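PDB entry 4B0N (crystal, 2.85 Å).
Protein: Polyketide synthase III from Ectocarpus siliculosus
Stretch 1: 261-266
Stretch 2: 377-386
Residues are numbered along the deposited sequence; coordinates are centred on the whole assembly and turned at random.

Stretch 1, residues 261-266: PKGTLA
Stretch 2 (377-386) VFKRHNAALA

The imidazole of His381 is engaged by one short segment in two ways: Leu265 lies over a face of the ring while the carbonyl of Gly263 meets its edge. Leu265 CD1 sits 3.6 Å from the centroid of the His381 ring, 11° off the normal, a CH-pi contact; near the ring plane, Gly263 O comes within 3.0 Å of His381 CE1, where a polarized C-H faces the carbonyl. No hydrogen bond crosses the interface, and His381 NE2 finds its partner elsewhere in the structure.

The first stretch is a type II beta turn from Pro261 to Thr264 running into a strand at Leu265. Lys262 (-61/123) and Gly263 (115/-8) occupy its corners. Thr264 N donates to Pro261 O at 3.2 Å, and Thr264 OG1, with chi1 m, donates to the same Pro261 O at a very short 2.5 Å, while its CA-to-CB bond points away from the helix.

The second stretch is already helical when it enters at Val377, the helix having begun earlier in the chain, and is held by bonds such as His381 N to Val377 O (2.9 Å) and Leu385 N to His381 O (3.2 Å). Phe378, His381 and Leu385, spaced three and four apart, supply the contacting side chains. The register runs in reverse: Gly263 pairs with Leu385 (CA to CA 6.9 Å), Leu265 with Phe378 (CA to CA 9.3 Å).

Glycine allows the close approach. Gly263 CA lies 3.8 Å from Leu385 CD2, and a CB there would fall 2.5 Å from that methyl; the turn's backbone angles independently call for glycine. Leu385 (m, t) also brings CD2 to 4.0 Å from Lys262 O. The CA-to-CB bond of Leu265 (m, t) points toward the helix, and Leu265 CD1 also reaches Phe378 CE1 obliquely at 4.5 Å. His381 has chi1 t and chi2 -108°; Phe378 has chi1 -83° and chi2 27°. The joint is compact, burying 232 Å² in total.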

ATOM      1  N   PRO A 261      11.008 -30.837   1.722  1.00 51.06           N
ATOM      2  CA  PRO A 261      11.111 -32.007   0.841  1.00 51.71           C
ATOM      3  C   PRO A 261      12.083 -31.781  -0.312  1.00 51.92           C
ATOM      4  O   PRO A 261      12.151 -30.678  -0.855  1.00 50.93           O
ATOM      5  CB  PRO A 261       9.688 -32.166   0.296  1.00 50.78           C
ATOM      6  CG  PRO A 261       8.815 -31.532   1.319  1.00 49.86           C
ATOM      7  CD  PRO A 261       9.610 -30.384   1.866  1.00 49.62           C
ATOM      8  N   LYS A 262      12.823 -32.824  -0.678  1.00 53.13           N
ATOM      9  CA  LYS A 262      13.837 -32.726  -1.725  1.00 53.69           C
ATOM     10  C   LYS A 262      13.239 -32.316  -3.070  1.00 52.78           C
ATOM     11  O   LYS A 262      12.333 -32.972  -3.586  1.00 52.69           O
ATOM     12  CB  LYS A 262      14.628 -34.030  -1.841  1.00 55.45           C
ATOM     13  CG  LYS A 262      15.438 -34.343  -0.590  1.00 56.75           C
ATOM     14  CD  LYS A 262      16.562 -35.327  -0.856  1.00 58.64           C
ATOM     15  CE  LYS A 262      17.468 -35.439   0.358  1.00 59.81           C
ATOM     16  NZ  LYS A 262      18.563 -36.421   0.140  1.00 62.11           N
ATOM     17  N   GLY A 263      13.747 -31.211  -3.613  1.00 40.97           N
ATOM     18  CA  GLY A 263      13.237 -30.642  -4.856  1.00 40.46           C
ATOM     19  C   GLY A 263      12.607 -29.271  -4.680  1.00 39.67           C
ATOM     20  O   GLY A 263      12.273 -28.608  -5.663  1.00 39.40           O
ATOM     21  N   THR A 264      12.457 -28.848  -3.425  1.00 39.17           N
ATOM     22  CA  THR A 264      11.823 -27.569  -3.081  1.00 38.38           C
ATOM     23  C   THR A 264      12.529 -26.369  -3.717  1.00 38.01           C
ATOM     24  O   THR A 264      13.753 -26.227  -3.622  1.00 38.17           O
ATOM     25  CB  THR A 264      11.745 -27.371  -1.546  1.00 38.29           C
ATOM     26  OG1 THR A 264      11.053 -28.473  -0.948  1.00 38.64           O
ATOM     27  CG2 THR A 264      11.013 -26.084  -1.189  1.00 37.57           C
ATOM     28  N   LEU A 265      11.739 -25.521  -4.372  1.00 37.49           N
ATOM     29  CA  LEU A 265      12.209 -24.239  -4.884  1.00 36.96           C
ATOM     30  C   LEU A 265      11.934 -23.154  -3.853  1.00 36.58           C
ATOM     31  O   LEU A 265      10.841 -23.094  -3.282  1.00 36.58           O
ATOM     32  CB  LEU A 265      11.503 -23.885  -6.196  1.00 36.59           C
ATOM     33  CG  LEU A 265      11.831 -24.688  -7.459  1.00 37.04           C
ATOM     34  CD1 LEU A 265      10.751 -24.485  -8.512  1.00 36.82           C
ATOM     35  CD2 LEU A 265      13.203 -24.323  -8.014  1.00 37.33           C
ATOM     36  N   ALA A 266      12.929 -22.307  -3.612  1.00 36.51           N
ATOM     37  CA  ALA A 266      12.770 -21.176  -2.704  1.00 36.33           C
ATOM     38  C   ALA A 266      13.114 -19.867  -3.404  1.00 36.19           C
ATOM     39  O   ALA A 266      13.928 -19.848  -4.327  1.00 36.42           O
ATOM     40  CB  ALA A 266      13.636 -21.364  -1.474  1.00 36.54           C
ATOM     41  N   VAL A 377       4.005 -23.402 -13.886  1.00 37.69           N
ATOM     42  CA  VAL A 377       5.326 -24.012 -13.766  1.00 37.81           C
ATOM     43  C   VAL A 377       5.355 -24.976 -12.583  1.00 37.81           C
ATOM     44  O   VAL A 377       5.910 -26.073 -12.678  1.00 37.98           O
ATOM     45  CB  VAL A 377       6.414 -22.928 -13.590  1.00 37.66           C
ATOM     46  CG1 VAL A 377       7.766 -23.552 -13.276  1.00 38.32           C
ATOM     47  CG2 VAL A 377       6.509 -22.059 -14.835  1.00 37.84           C
ATOM     48  N   PHE A 378       4.733 -24.559 -11.482  1.00 37.78           N
ATOM     49  CA  PHE A 378       4.683 -25.327 -10.237  1.00 37.88           C
ATOM     50  C   PHE A 378       3.959 -26.666 -10.376  1.00 38.37           C
ATOM     51  O   PHE A 378       4.279 -27.617  -9.659  1.00 38.69           O
ATOM     52  CB  PHE A 378       4.028 -24.489  -9.135  1.00 37.60           C
ATOM     53  CG  PHE A 378       4.965 -23.529  -8.449  1.00 37.44           C
ATOM     54  CD1 PHE A 378       6.090 -23.027  -9.099  1.00 37.50           C
ATOM     55  CD2 PHE A 378       4.705 -23.107  -7.149  1.00 37.15           C
ATOM     56  CE1 PHE A 378       6.945 -22.143  -8.460  1.00 37.35           C
ATOM     57  CE2 PHE A 378       5.552 -22.219  -6.507  1.00 36.97           C
ATOM     58  CZ  PHE A 378       6.675 -21.739  -7.163  1.00 37.08           C
ATOM     59  N   LYS A 379       2.986 -26.729 -11.287  1.00 38.75           N
ATOM     60  CA  LYS A 379       2.269 -27.971 -11.593  1.00 39.34           C
ATOM     61  C   LYS A 379       3.198 -28.976 -12.256  1.00 39.42           C
ATOM     62  O   LYS A 379       3.317 -30.107 -11.787  1.00 39.63           O
ATOM     63  CB  LYS A 379       1.042 -27.713 -12.476  1.00 40.20           C
ATOM     64  CG  LYS A 379      -0.214 -27.315 -11.705  1.00 40.88           C
ATOM     65  CD  LYS A 379      -1.470 -27.362 -12.571  1.00 41.75           C
ATOM     66  CE  LYS A 379      -1.584 -26.153 -13.496  1.00 41.94           C
ATOM     67  NZ  LYS A 379      -2.785 -26.224 -14.376  1.00 42.52           N
ATOM     68  N   ARG A 380       3.853 -28.555 -13.337  1.00 39.25           N
ATOM     69  CA  ARG A 380       4.852 -29.381 -14.015  1.00 39.70           C
ATOM     70  C   ARG A 380       5.967 -29.804 -13.067  1.00 39.48           C
ATOM     71  O   ARG A 380       6.410 -30.952 -13.107  1.00 40.13           O
ATOM     72  CB  ARG A 380       5.467 -28.646 -15.209  1.00 40.03           C
ATOM     73  CG  ARG A 380       4.901 -29.027 -16.567  1.00 40.84           C
ATOM     74  CD  ARG A 380       3.941 -27.977 -17.116  1.00 40.83           C
ATOM     75  NE  ARG A 380       4.454 -26.611 -16.979  1.00 40.49           N
ATOM     76  CZ  ARG A 380       5.424 -26.077 -17.717  1.00 40.75           C
ATOM     77  NH1 ARG A 380       6.025 -26.783 -18.668  1.00 41.49           N
ATOM     78  NH2 ARG A 380       5.802 -24.825 -17.493  1.00 40.56           N
ATOM     79  N   HIS A 381       6.410 -28.870 -12.225  1.00 38.51           N
ATOM     80  CA  HIS A 381       7.515 -29.109 -11.302  1.00 38.04           C
ATOM     81  C   HIS A 381       7.161 -30.157 -10.289  1.00 37.91           C
ATOM     82  O   HIS A 381       7.879 -31.147 -10.143  1.00 38.19           O
ATOM     83  CB  HIS A 381       7.934 -27.817 -10.609  1.00 37.51           C
ATOM     84  CG  HIS A 381       9.222 -27.936  -9.826  1.00 37.55           C
ATOM     85  ND1 HIS A 381       9.255 -27.939  -8.481  1.00 37.18           N
ATOM     86  CD2 HIS A 381      10.543 -28.068 -10.251  1.00 37.93           C
ATOM     87  CE1 HIS A 381      10.529 -28.062  -8.066  1.00 37.30           C
ATOM     88  NE2 HIS A 381      11.315 -28.142  -9.151  1.00 37.75           N
ATOM     89  N   ASN A 382       6.044 -29.952  -9.595  1.00 37.31           N
ATOM     90  CA  ASN A 382       5.576 -30.887  -8.575  1.00 37.33           C
ATOM     91  C   ASN A 382       5.245 -32.278  -9.106  1.00 37.94           C
ATOM     92  O   ASN A 382       5.439 -33.271  -8.405  1.00 38.42           O
ATOM     93  CB  ASN A 382       4.378 -30.311  -7.817  1.00 36.74           C
ATOM     94  CG  ASN A 382       4.766 -29.708  -6.483  1.00 36.23           C
ATOM     95  OD1 ASN A 382       5.661 -28.868  -6.399  1.00 35.83           O
ATOM     96  ND2 ASN A 382       4.091 -30.142  -5.426  1.00 36.44           N
ATOM     97  N   ALA A 383       4.746 -32.342 -10.339  1.00 38.23           N
ATOM     98  CA  ALA A 383       4.424 -33.617 -10.984  1.00 38.94           C
ATOM     99  C   ALA A 383       5.686 -34.382 -11.406  1.00 39.48           C
ATOM    100  O   ALA A 383       5.688 -35.615 -11.446  1.00 40.23           O
ATOM    101  CB  ALA A 383       3.495 -33.401 -12.172  1.00 38.77           C
ATOM    102  N   ALA A 384       6.753 -33.646 -11.712  1.00 39.13           N
ATOM    103  CA  ALA A 384       8.038 -34.246 -12.060  1.00 39.43           C
ATOM    104  C   ALA A 384       8.707 -34.885 -10.839  1.00 39.39           C
ATOM    105  O   ALA A 384       9.377 -35.909 -10.956  1.00 39.99           O
ATOM    106  CB  ALA A 384       8.953 -33.211 -12.695  1.00 39.40           C
ATOM    107  N   LEU A 385       8.508 -34.279  -9.670  1.00 38.74           N
ATOM    108  CA  LEU A 385       9.049 -34.797  -8.412  1.00 38.65           C
ATOM    109  C   LEU A 385       8.286 -36.024  -7.923  1.00 38.94           C
ATOM    110  O   LEU A 385       8.837 -36.864  -7.212  1.00 39.27           O
ATOM    111  CB  LEU A 385       9.038 -33.712  -7.332  1.00 37.96           C
ATOM    112  CG  LEU A 385       9.847 -32.439  -7.597  1.00 37.60           C
ATOM    113  CD1 LEU A 385       9.413 -31.335  -6.647  1.00 36.89           C
ATOM    114  CD2 LEU A 385      11.348 -32.691  -7.501  1.00 37.87           C
ATOM    115  N   ALA A 386       7.017 -36.120  -8.310  1.00 38.97           N
ATOM    116  CA  ALA A 386       6.188 -37.278  -7.990  1.00 39.48           C
ATOM    117  C   ALA A 386       6.608 -38.510  -8.792  1.00 40.42           C
ATOM    118  O   ALA A 386       6.248 -39.638  -8.447  1.00 40.80           O
ATOM    119  CB  ALA A 386       4.722 -36.956  -8.234  1.00 39.16           C
TER